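Local coordinates for protein CELL division inhibitor (Pyrococcus furiosus, PDB 1G3Q) that binds ADP with magnesium and probably hydrolyses ATP as a MinD-type P-loop ATPase linked to cell division, at residues Ser9-Thr14 with Glu144-Thr149; Asp118-Ala121 with Asp126-Ser129; Asn171-Ser176 with Ile180-Ala185. All coordinates share one frame; numbering follows the deposited sequence.

How the contacts relate
From the N terminus, strand 3-8 runs into the phosphate-binding loop, and contact 1 joins that loop to the start of helix 145-160, closing a span of 129 intervening residues. Contact 2 is nested inside that span: a tight return of four residues from the end of strand 114-118 to helix 125-131. Contact 3 follows in series, within the beta-alpha-beta unit of strand 164-173, helix 182-189 and strand 193-198. Ala121 of contact 2 packs on the loop of contact 1 near Lys11, while Asn171 of contact 3 probably hydrogen-bonds Thr14 O. Contacts 2 and 3 do not touch; contacts 1 and 3 both meet ADP, at opposite ends of the nucleotide.

Contact 1: residues Ser9-Thr14 with Glu144-Thr149; sequences SGKGGT and EISCLT. With ADP (adenosine-5'-diphosphate), chain C.
Lys11 reaches from the phosphate-binding loop to the first turn of helix 145-160, where its NZ donates a hydrogen bond of 2.9 Å to Ser146 OG. With CG anti to the carbonyl carbon (chi1 -63°) and every later torsion extended, the whole length of the lysine is spent on crossing to the helix. On the way its methylenes run alongside Cys147, CD coming 4.2 Å from Cys147 CB. A second apolar touch lies deeper, where Thr14 CG2 meets Cys147 SG at 3.5 Å. The thiol is directed there because SG lies anti to the backbone N of Cys147 (chi1 -174°). Glu144, at the N-cap position of the helix, brings its OE1 to 4.7 Å from Lys11 NZ, too far for contact but of opposite charge. Asp150, one turn beyond Ser146, also touches the lysine side chain.

Beyond this shell, the loop is tied down at several points. Ser9 OG is hydrogen-bonded to Val140 O on the neighbouring strand, and Gly10 N to Thr151 OG1, which also bonds Cys147 O and so bridges loop and helix. Toward the nucleotide, Gly13 N donates to ADP O1B at 2.8 Å, with an N-H...O angle of 145°. Gly13 has a positive phi, which by itself favours glycine at this bend.

The KGGTGKT sequence is the deviant Walker A motif of the MinD family, whose first lysine in related ATP-bound dimers reaches the partner subunit's nucleotide. In this single-chain ADP complex Lys11 instead leans away from the phosphates. A single hydrogen bond to a neutral hydroxyl and a few methylene contacts hold it to the helix, so the lysine could probably be released if a second subunit docked.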
loop_
_atom_site.group_PDB
_atom_site.type_symbol
_atom_site.label_atom_id
_atom_site.label_comp_id
_atom_site.label_asym_id
_atom_site.label_seq_id
_atom_site.Cartn_x
_atom_site.Cartn_y
_atom_site.Cartn_z
ATOM N N SER A 9 4.403 6.835 -2.740
ATOM C CA SER A 9 4.116 7.802 -3.790
ATOM C C SER A 9 4.674 9.179 -3.464
ATOM O O SER A 9 4.987 9.484 -2.308
ATOM C CB SER A 9 2.611 7.921 -4.018
ATOM O OG SER A 9 2.344 8.817 -5.081
ATOM N N GLY A 10 4.794 10.008 -4.494
ATOM C CA GLY A 10 5.290 11.356 -4.305
ATOM C C GLY A 10 4.144 12.263 -3.907
ATOM O O GLY A 10 4.349 13.311 -3.299
ATOM N N LYS A 11 2.928 11.854 -4.247
ATOM C CA LYS A 11 1.742 12.638 -3.921
ATOM C C LYS A 11 0.635 11.770 -3.341
ATOM O O LYS A 11 0.614 10.556 -3.539
ATOM C CB LYS A 11 1.206 13.344 -5.169
ATOM C CG LYS A 11 2.150 14.364 -5.783
ATOM C CD LYS A 11 1.479 15.059 -6.963
ATOM C CE LYS A 11 2.354 16.154 -7.544
ATOM N NZ LYS A 11 1.680 16.811 -8.700
ATOM N N GLY A 12 -0.286 12.406 -2.624
ATOM C CA GLY A 12 -1.398 11.679 -2.045
ATOM C C GLY A 12 -2.516 11.589 -3.064
ATOM O O GLY A 12 -2.512 12.321 -4.055
ATOM N N GLY A 13 -3.468 10.692 -2.826
ATOM C CA GLY A 13 -4.584 10.529 -3.741
ATOM C C GLY A 13 -4.208 9.800 -5.016
ATOM O O GLY A 13 -4.984 9.769 -5.970
ATOM N N THR A 14 -3.022 9.202 -5.033
ATOM C CA THR A 14 -2.542 8.484 -6.209
ATOM C C THR A 14 -3.013 7.031 -6.265
ATOM O O THR A 14 -3.015 6.417 -7.334
ATOM C CB THR A 14 -1.001 8.517 -6.279
ATOM O OG1 THR A 14 -0.455 8.122 -5.015
ATOM C CG2 THR A 14 -0.515 9.922 -6.620
ATOM N N GLU A 144 0.675 11.862 -14.484
ATOM C CA GLU A 144 1.059 13.275 -14.504
ATOM C C GLU A 144 2.570 13.389 -14.353
ATOM O O GLU A 144 3.152 12.785 -13.457
ATOM C CB GLU A 144 0.391 14.039 -13.360
ATOM C CG GLU A 144 -1.112 14.215 -13.489
ATOM C CD GLU A 144 -1.701 14.979 -12.313
ATOM O OE1 GLU A 144 -1.577 14.493 -11.167
ATOM O OE2 GLU A 144 -2.281 16.066 -12.532
ATOM N N ILE A 145 3.206 14.177 -15.216
ATOM C CA ILE A 145 4.654 14.329 -15.151
ATOM C C ILE A 145 5.127 14.741 -13.758
ATOM O O ILE A 145 6.108 14.198 -13.247
ATOM C CB ILE A 145 5.170 15.359 -16.197
ATOM C CG1 ILE A 145 6.702 15.375 -16.199
ATOM C CG2 ILE A 145 4.636 16.752 -15.881
ATOM C CD1 ILE A 145 7.334 14.025 -16.494
ATOM N N SER A 146 4.430 15.688 -13.140
ATOM C CA SER A 146 4.804 16.146 -11.806
ATOM C C SER A 146 4.692 15.009 -10.792
ATOM O O SER A 146 5.517 14.883 -9.886
ATOM C CB SER A 146 3.917 17.320 -11.379
ATOM O OG SER A 146 2.543 16.975 -11.451
ATOM N N CYS A 147 3.670 14.179 -10.948
ATOM C CA CYS A 147 3.477 13.058 -10.040
ATOM C C CYS A 147 4.564 12.020 -10.298
ATOM O O CYS A 147 5.081 11.405 -9.371
ATOM C CB CYS A 147 2.093 12.442 -10.245
ATOM S SG CYS A 147 1.690 11.146 -9.046
ATOM N N LEU A 148 4.913 11.835 -11.566
ATOM C CA LEU A 148 5.950 10.878 -11.932
ATOM C C LEU A 148 7.303 11.301 -11.362
ATOM O O LEU A 148 7.975 10.514 -10.693
ATOM C CB LEU A 148 6.052 10.756 -13.455
ATOM C CG LEU A 148 4.861 10.146 -14.197
ATOM C CD1 LEU A 148 5.071 10.284 -15.697
ATOM C CD2 LEU A 148 4.704 8.682 -13.810
ATOM N N THR A 149 7.695 12.546 -11.627
ATOM C CA THR A 149 8.973 13.056 -11.143
ATOM C C THR A 149 9.044 13.067 -9.618
ATOM O O THR A 149 10.077 12.737 -9.039
ATOM C CB THR A 149 9.259 14.482 -11.685
ATOM O OG1 THR A 149 8.195 15.368 -11.316
ATOM C CG2 THR A 149 9.378 14.458 -13.198
HETATM P PB ADP C . -4.124 7.471 -1.606
HETATM O O1B ADP C . -4.306 8.756 -0.964
HETATM O O2B ADP C . -2.953 7.517 -2.496
HETATM O O3B ADP C . -4.022 6.152 -0.608
HETATM P PA ADP C . -6.495 6.200 -2.483
HETATM O O1A ADP C . -7.350 6.335 -1.356
HETATM O O2A ADP C . -5.994 4.864 -2.673
HETATM O O3A ADP C . -5.349 7.194 -2.511
HETATM O "O5'" ADP C . -7.330 6.558 -3.681
HETATM C "C5'" ADP C . -8.017 7.858 -3.842
HETATM C "C4'" ADP C . -9.381 7.698 -4.411
HETATM O "O4'" ADP C . -9.337 7.381 -5.832
HETATM C "C3'" ADP C . -10.191 6.591 -3.812
HETATM O "O3'" ADP C . -11.516 7.038 -3.534
HETATM C "C2'" ADP C . -10.233 5.486 -4.823
HETATM O "O2'" ADP C . -11.419 4.696 -4.835
HETATM C "C1'" ADP C . -10.057 6.152 -6.121
HETATM N N9 ADP C . -9.183 5.412 -7.073
HETATM C C8 ADP C . -7.862 4.944 -6.980
HETATM N N7 ADP C . -7.408 4.323 -8.030
HETATM C C5 ADP C . -8.473 4.362 -8.902
HETATM C C6 ADP C . -8.648 3.864 -10.224
HETATM N N6 ADP C . -7.649 3.220 -10.829
HETATM N N1 ADP C . -9.878 4.070 -10.853
HETATM C C2 ADP C . -10.888 4.733 -10.210
HETATM N N3 ADP C . -10.806 5.238 -8.955
HETATM C C4 ADP C . -9.574 5.022 -8.348
#

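Contact 2: residues Asp118-Ala121 with Asp126-Ser129; sequences DCPA and DAMS
Pro120 sets its ring against the backbone of Ala127 in helix 125-131, while the Asp118 carboxylate, the Cys119 carbonyl and the Ala121 methyl turn to the nucleotide site. Asp118, ending its strand, sends its carboxylate away from the helix, with OD2 hydrogen-bonded to Thr17 OG1; in another crystal structure of this protein it takes part in a magnesium site. Next, Cys119 points its CB toward the helix, where its side chain packs on Ala130 and Met131, while its carbonyl O accepts from Lys16 NZ. Pro120 then makes the main contact: CG lies 3.4 Å from Ala127 CA, tighter than usual for two carbons, and 4.0 Å from Ala127 CB. The same ring carbon passes Asp126 C at 3.9 Å. At Ala121 the backbone takes over, its O resting 3.5 Å from Ala127 CB, whereas the methyl faces away and packs on Lys16 and the phosphate-binding loop.

The Asp-Cys-Pro-Ala sequence after strand 114-118 corresponds to the switch II region of this family. No hydrogen bond joins 118-121 to 126-129: the helix is met by the proline ring and by a carbonyl oxygen resting on a methyl group, which leaves the Asp118 carboxylate and the Cys119 carbonyl to Thr17 and Lys16.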
loop_
_atom_site.group_PDB
_atom_site.type_symbol
_atom_site.label_atom_id
_atom_site.label_comp_id
_atom_site.label_asym_id
_atom_site.label_seq_id
_atom_site.Cartn_x
_atom_site.Cartn_y
_atom_site.Cartn_z
ATOM N N ASP A 118 0.833 0.521 3.706
ATOM C CA ASP A 118 0.163 1.644 3.063
ATOM C C ASP A 118 0.826 2.871 3.684
ATOM O O ASP A 118 0.654 3.139 4.871
ATOM C CB ASP A 118 -1.330 1.612 3.404
ATOM C CG ASP A 118 -2.125 2.684 2.681
ATOM O OD1 ASP A 118 -1.536 3.453 1.885
ATOM O OD2 ASP A 118 -3.353 2.748 2.915
ATOM N N CYS A 119 1.590 3.610 2.888
ATOM C CA CYS A 119 2.295 4.780 3.403
ATOM C C CYS A 119 1.705 6.123 3.016
ATOM O O CYS A 119 1.037 6.256 1.992
ATOM C CB CYS A 119 3.754 4.779 2.922
ATOM S SG CYS A 119 4.711 3.302 3.294
ATOM N N PRO A 120 1.913 7.137 3.863
ATOM C CA PRO A 120 1.385 8.450 3.506
ATOM C C PRO A 120 2.382 8.905 2.440
ATOM O O PRO A 120 3.492 8.377 2.372
ATOM C CB PRO A 120 1.511 9.243 4.806
ATOM C CG PRO A 120 2.682 8.610 5.486
ATOM C CD PRO A 120 2.469 7.136 5.228
ATOM N N ALA A 121 2.003 9.859 1.603
ATOM C CA ALA A 121 2.909 10.320 0.560
ATOM C C ALA A 121 3.918 11.336 1.081
ATOM O O ALA A 121 3.779 11.860 2.184
ATOM C CB ALA A 121 2.111 10.930 -0.579
ATOM N N ASP A 126 6.373 11.202 9.175
ATOM C CA ASP A 126 5.471 10.056 9.109
ATOM C C ASP A 126 5.709 9.233 7.845
ATOM O O ASP A 126 5.785 8.006 7.902
ATOM C CB ASP A 126 4.009 10.516 9.159
ATOM C CG ASP A 126 3.583 10.959 10.545
ATOM O OD1 ASP A 126 4.448 11.042 11.444
ATOM O OD2 ASP A 126 2.376 11.228 10.737
ATOM N N ALA A 127 5.828 9.913 6.709
ATOM C CA ALA A 127 6.049 9.238 5.433
ATOM C C ALA A 127 7.340 8.427 5.441
ATOM O O ALA A 127 7.351 7.258 5.052
ATOM C CB ALA A 127 6.082 10.259 4.298
ATOM N N MET A 128 8.427 9.050 5.885
ATOM C CA MET A 128 9.721 8.376 5.930
ATOM C C MET A 128 9.723 7.194 6.893
ATOM O O MET A 128 10.260 6.131 6.577
ATOM C CB MET A 128 10.821 9.361 6.330
ATOM C CG MET A 128 11.127 10.426 5.291
ATOM S SD MET A 128 11.700 9.752 3.713
ATOM C CE MET A 128 13.115 8.809 4.233
ATOM N N SER A 129 9.125 7.380 8.065
ATOM C CA SER A 129 9.068 6.322 9.072
ATOM C C SER A 129 8.348 5.084 8.546
ATOM O O SER A 129 8.746 3.956 8.827
ATOM C CB SER A 129 8.353 6.824 10.328
ATOM O OG SER A 129 9.023 7.944 10.875
#

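Contact 3: residues Asn171-Ser176 with Ile180-Ala185; sequences NRYGRS and IPPEAA. With ADP (adenosine-5'-diphosphate), chain C.
Tyr173 reaches from the end of strand 164-173 to the Pro181-Pro182 corner that starts helix 182-189. From CB, CG lies anti to the backbone N (chi1 -178°), which carries the ring toward the 180-182 turn. CD1 and then CE1 approach Ile180 O, CE1 at 3.6 Å; this carbonyl is buried by the contact and finds no hydrogen-bond partner in the model. CZ comes 3.7 Å from Pro182 CD, which makes an off-centre CH-pi contact, 4.1 Å from the Tyr173 ring centroid and 29° off the normal. At the tip, OH rests 3.7 Å from Pro181 CA.

Before the corner at Arg172, Asn171 reads the adenine: OD1 accepts from ADP N6 at 2.8 Å, and ND2 donates to N7 at 2.9 Å, nearly straight at 167°. The Arg172 guanidinium lies by the base-ribose junction, with ADP C4 3.6 Å above its plane toward the rim and O4' over the same face; Arg175 NH2 covers the opposite face, and NE forms a salt bridge with Glu199. A leucine in place of Arg172 would probably leave Glu199 without the salt bridge to NE and the Arg175 guanidinium without the flat group it stacks on.

Paired adenine recognition thus adjoins a helix start that Tyr173 meets without hydrogen bonds.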
loop_
_atom_site.group_PDB
_atom_site.type_symbol
_atom_site.label_atom_id
_atom_site.label_comp_id
_atom_site.label_asym_id
_atom_site.label_seq_id
_atom_site.Cartn_x
_atom_site.Cartn_y
_atom_site.Cartn_z
ATOM N N ASN A 171 -1.208 4.077 -12.033
ATOM C CA ASN A 171 -2.618 4.023 -11.680
ATOM C C ASN A 171 -3.464 5.145 -12.271
ATOM O O ASN A 171 -2.955 6.210 -12.633
ATOM C CB ASN A 171 -2.755 4.001 -10.153
ATOM C CG ASN A 171 -4.184 3.785 -9.698
ATOM O OD1 ASN A 171 -4.912 2.974 -10.271
ATOM N ND2 ASN A 171 -4.589 4.500 -8.653
ATOM N N ARG A 172 -4.763 4.879 -12.374
ATOM C CA ARG A 172 -5.730 5.832 -12.898
ATOM C C ARG A 172 -5.442 6.235 -14.343
ATOM O O ARG A 172 -5.655 7.382 -14.737
ATOM C CB ARG A 172 -5.768 7.063 -11.992
ATOM C CG ARG A 172 -5.730 6.688 -10.516
ATOM C CD ARG A 172 -6.305 7.762 -9.623
ATOM N NE ARG A 172 -7.730 7.971 -9.865
ATOM C CZ ARG A 172 -8.506 8.736 -9.105
ATOM N NH1 ARG A 172 -7.994 9.356 -8.052
ATOM N NH2 ARG A 172 -9.790 8.890 -9.402
ATOM N N TYR A 173 -4.965 5.281 -15.136
ATOM C CA TYR A 173 -4.663 5.556 -16.532
ATOM C C TYR A 173 -5.942 5.562 -17.361
ATOM O O TYR A 173 -6.756 4.646 -17.268
ATOM C CB TYR A 173 -3.700 4.509 -17.094
ATOM C CG TYR A 173 -3.313 4.778 -18.531
ATOM C CD1 TYR A 173 -2.537 5.887 -18.867
ATOM C CD2 TYR A 173 -3.756 3.948 -19.559
ATOM C CE1 TYR A 173 -2.213 6.166 -20.196
ATOM C CE2 TYR A 173 -3.438 4.219 -20.891
ATOM C CZ TYR A 173 -2.667 5.329 -21.201
ATOM O OH TYR A 173 -2.352 5.598 -22.512
ATOM N N GLY A 174 -6.113 6.600 -18.173
ATOM C CA GLY A 174 -7.298 6.703 -19.003
ATOM C C GLY A 174 -8.281 7.705 -18.435
ATOM O O GLY A 174 -9.354 7.931 -18.995
ATOM N N ARG A 175 -7.906 8.307 -17.312
ATOM C CA ARG A 175 -8.743 9.293 -16.645
ATOM C C ARG A 175 -8.823 10.578 -17.467
ATOM O O ARG A 175 -9.814 11.303 -17.400
ATOM C CB ARG A 175 -8.173 9.599 -15.259
ATOM C CG ARG A 175 -9.065 10.453 -14.378
ATOM C CD ARG A 175 -8.372 10.767 -13.061
ATOM N NE ARG A 175 -9.279 11.372 -12.088
ATOM C CZ ARG A 175 -8.903 11.828 -10.897
ATOM N NH1 ARG A 175 -9.799 12.359 -10.074
ATOM N NH2 ARG A 175 -7.630 11.760 -10.528
ATOM N N SER A 176 -7.775 10.853 -18.240
ATOM C CA SER A 176 -7.723 12.053 -19.072
ATOM C C SER A 176 -6.949 11.825 -20.368
ATOM O O SER A 176 -6.009 11.031 -20.405
ATOM C CB SER A 176 -7.077 13.201 -18.293
ATOM O OG SER A 176 -6.910 14.343 -19.116
ATOM N N ILE A 180 0.011 10.492 -19.603
ATOM C CA ILE A 180 1.246 10.048 -20.227
ATOM C C ILE A 180 1.129 8.541 -20.431
ATOM O O ILE A 180 0.897 7.798 -19.477
ATOM C CB ILE A 180 2.456 10.345 -19.316
ATOM C CG1 ILE A 180 2.549 11.852 -19.059
ATOM C CG2 ILE A 180 3.734 9.819 -19.950
ATOM C CD1 ILE A 180 3.643 12.249 -18.090
ATOM N N PRO A 181 1.272 8.067 -21.680
ATOM C CA PRO A 181 1.173 6.627 -21.945
ATOM C C PRO A 181 2.219 5.826 -21.171
ATOM O O PRO A 181 3.306 6.324 -20.888
ATOM C CB PRO A 181 1.356 6.539 -23.461
ATOM C CG PRO A 181 2.207 7.736 -23.774
ATOM C CD PRO A 181 1.577 8.809 -22.916
ATOM N N PRO A 182 1.900 4.568 -20.827
ATOM C CA PRO A 182 2.797 3.679 -20.079
ATOM C C PRO A 182 4.244 3.589 -20.562
ATOM O O PRO A 182 5.171 3.709 -19.763
ATOM C CB PRO A 182 2.076 2.328 -20.134
ATOM C CG PRO A 182 1.237 2.426 -21.371
ATOM C CD PRO A 182 0.710 3.831 -21.282
ATOM N N GLU A 183 4.442 3.377 -21.859
ATOM C CA GLU A 183 5.797 3.269 -22.391
ATOM C C GLU A 183 6.601 4.527 -22.064
ATOM O O GLU A 183 7.765 4.445 -21.675
ATOM C CB GLU A 183 5.759 3.041 -23.905
ATOM C CG GLU A 183 7.078 2.566 -24.495
ATOM C CD GLU A 183 6.972 2.230 -25.974
ATOM O OE1 GLU A 183 6.142 1.363 -26.333
ATOM O OE2 GLU A 183 7.719 2.829 -26.777
ATOM N N ALA A 184 5.968 5.688 -22.209
ATOM C CA ALA A 184 6.618 6.963 -21.924
ATOM C C ALA A 184 6.783 7.168 -20.421
ATOM O O ALA A 184 7.778 7.734 -19.966
ATOM C CB ALA A 184 5.807 8.106 -22.516
ATOM N N ALA A 185 5.801 6.710 -19.652
ATOM C CA ALA A 185 5.853 6.846 -18.202
ATOM C C ALA A 185 7.024 6.039 -17.655
ATOM O O ALA A 185 7.733 6.492 -16.759
ATOM C CB ALA A 185 4.547 6.365 -17.580
HETATM P PB ADP C . -4.124 7.471 -1.606
HETATM O O1B ADP C . -4.306 8.756 -0.964
HETATM O O2B ADP C . -2.953 7.517 -2.496
HETATM O O3B ADP C . -4.022 6.152 -0.608
HETATM P PA ADP C . -6.495 6.200 -2.483
HETATM O O1A ADP C . -7.350 6.335 -1.356
HETATM O O2A ADP C . -5.994 4.864 -2.673
HETATM O O3A ADP C . -5.349 7.194 -2.511
HETATM O "O5'" ADP C . -7.330 6.558 -3.681
HETATM C "C5'" ADP C . -8.017 7.858 -3.842
HETATM C "C4'" ADP C . -9.381 7.698 -4.411
HETATM O "O4'" ADP C . -9.337 7.381 -5.832
HETATM C "C3'" ADP C . -10.191 6.591 -3.812
HETATM O "O3'" ADP C . -11.516 7.038 -3.534
HETATM C "C2'" ADP C . -10.233 5.486 -4.823
HETATM O "O2'" ADP C . -11.419 4.696 -4.835
HETATM C "C1'" ADP C . -10.057 6.152 -6.121
HETATM N N9 ADP C . -9.183 5.412 -7.073
HETATM C C8 ADP C . -7.862 4.944 -6.980
HETATM N N7 ADP C . -7.408 4.323 -8.030
HETATM C C5 ADP C . -8.473 4.362 -8.902
HETATM C C6 ADP C . -8.648 3.864 -10.224
HETATM N N6 ADP C . -7.649 3.220 -10.829
HETATM N N1 ADP C . -9.878 4.070 -10.853
HETATM C C2 ADP C . -10.888 4.733 -10.210
HETATM N N3 ADP C . -10.806 5.238 -8.955
HETATM C C4 ADP C . -9.574 5.022 -8.348
#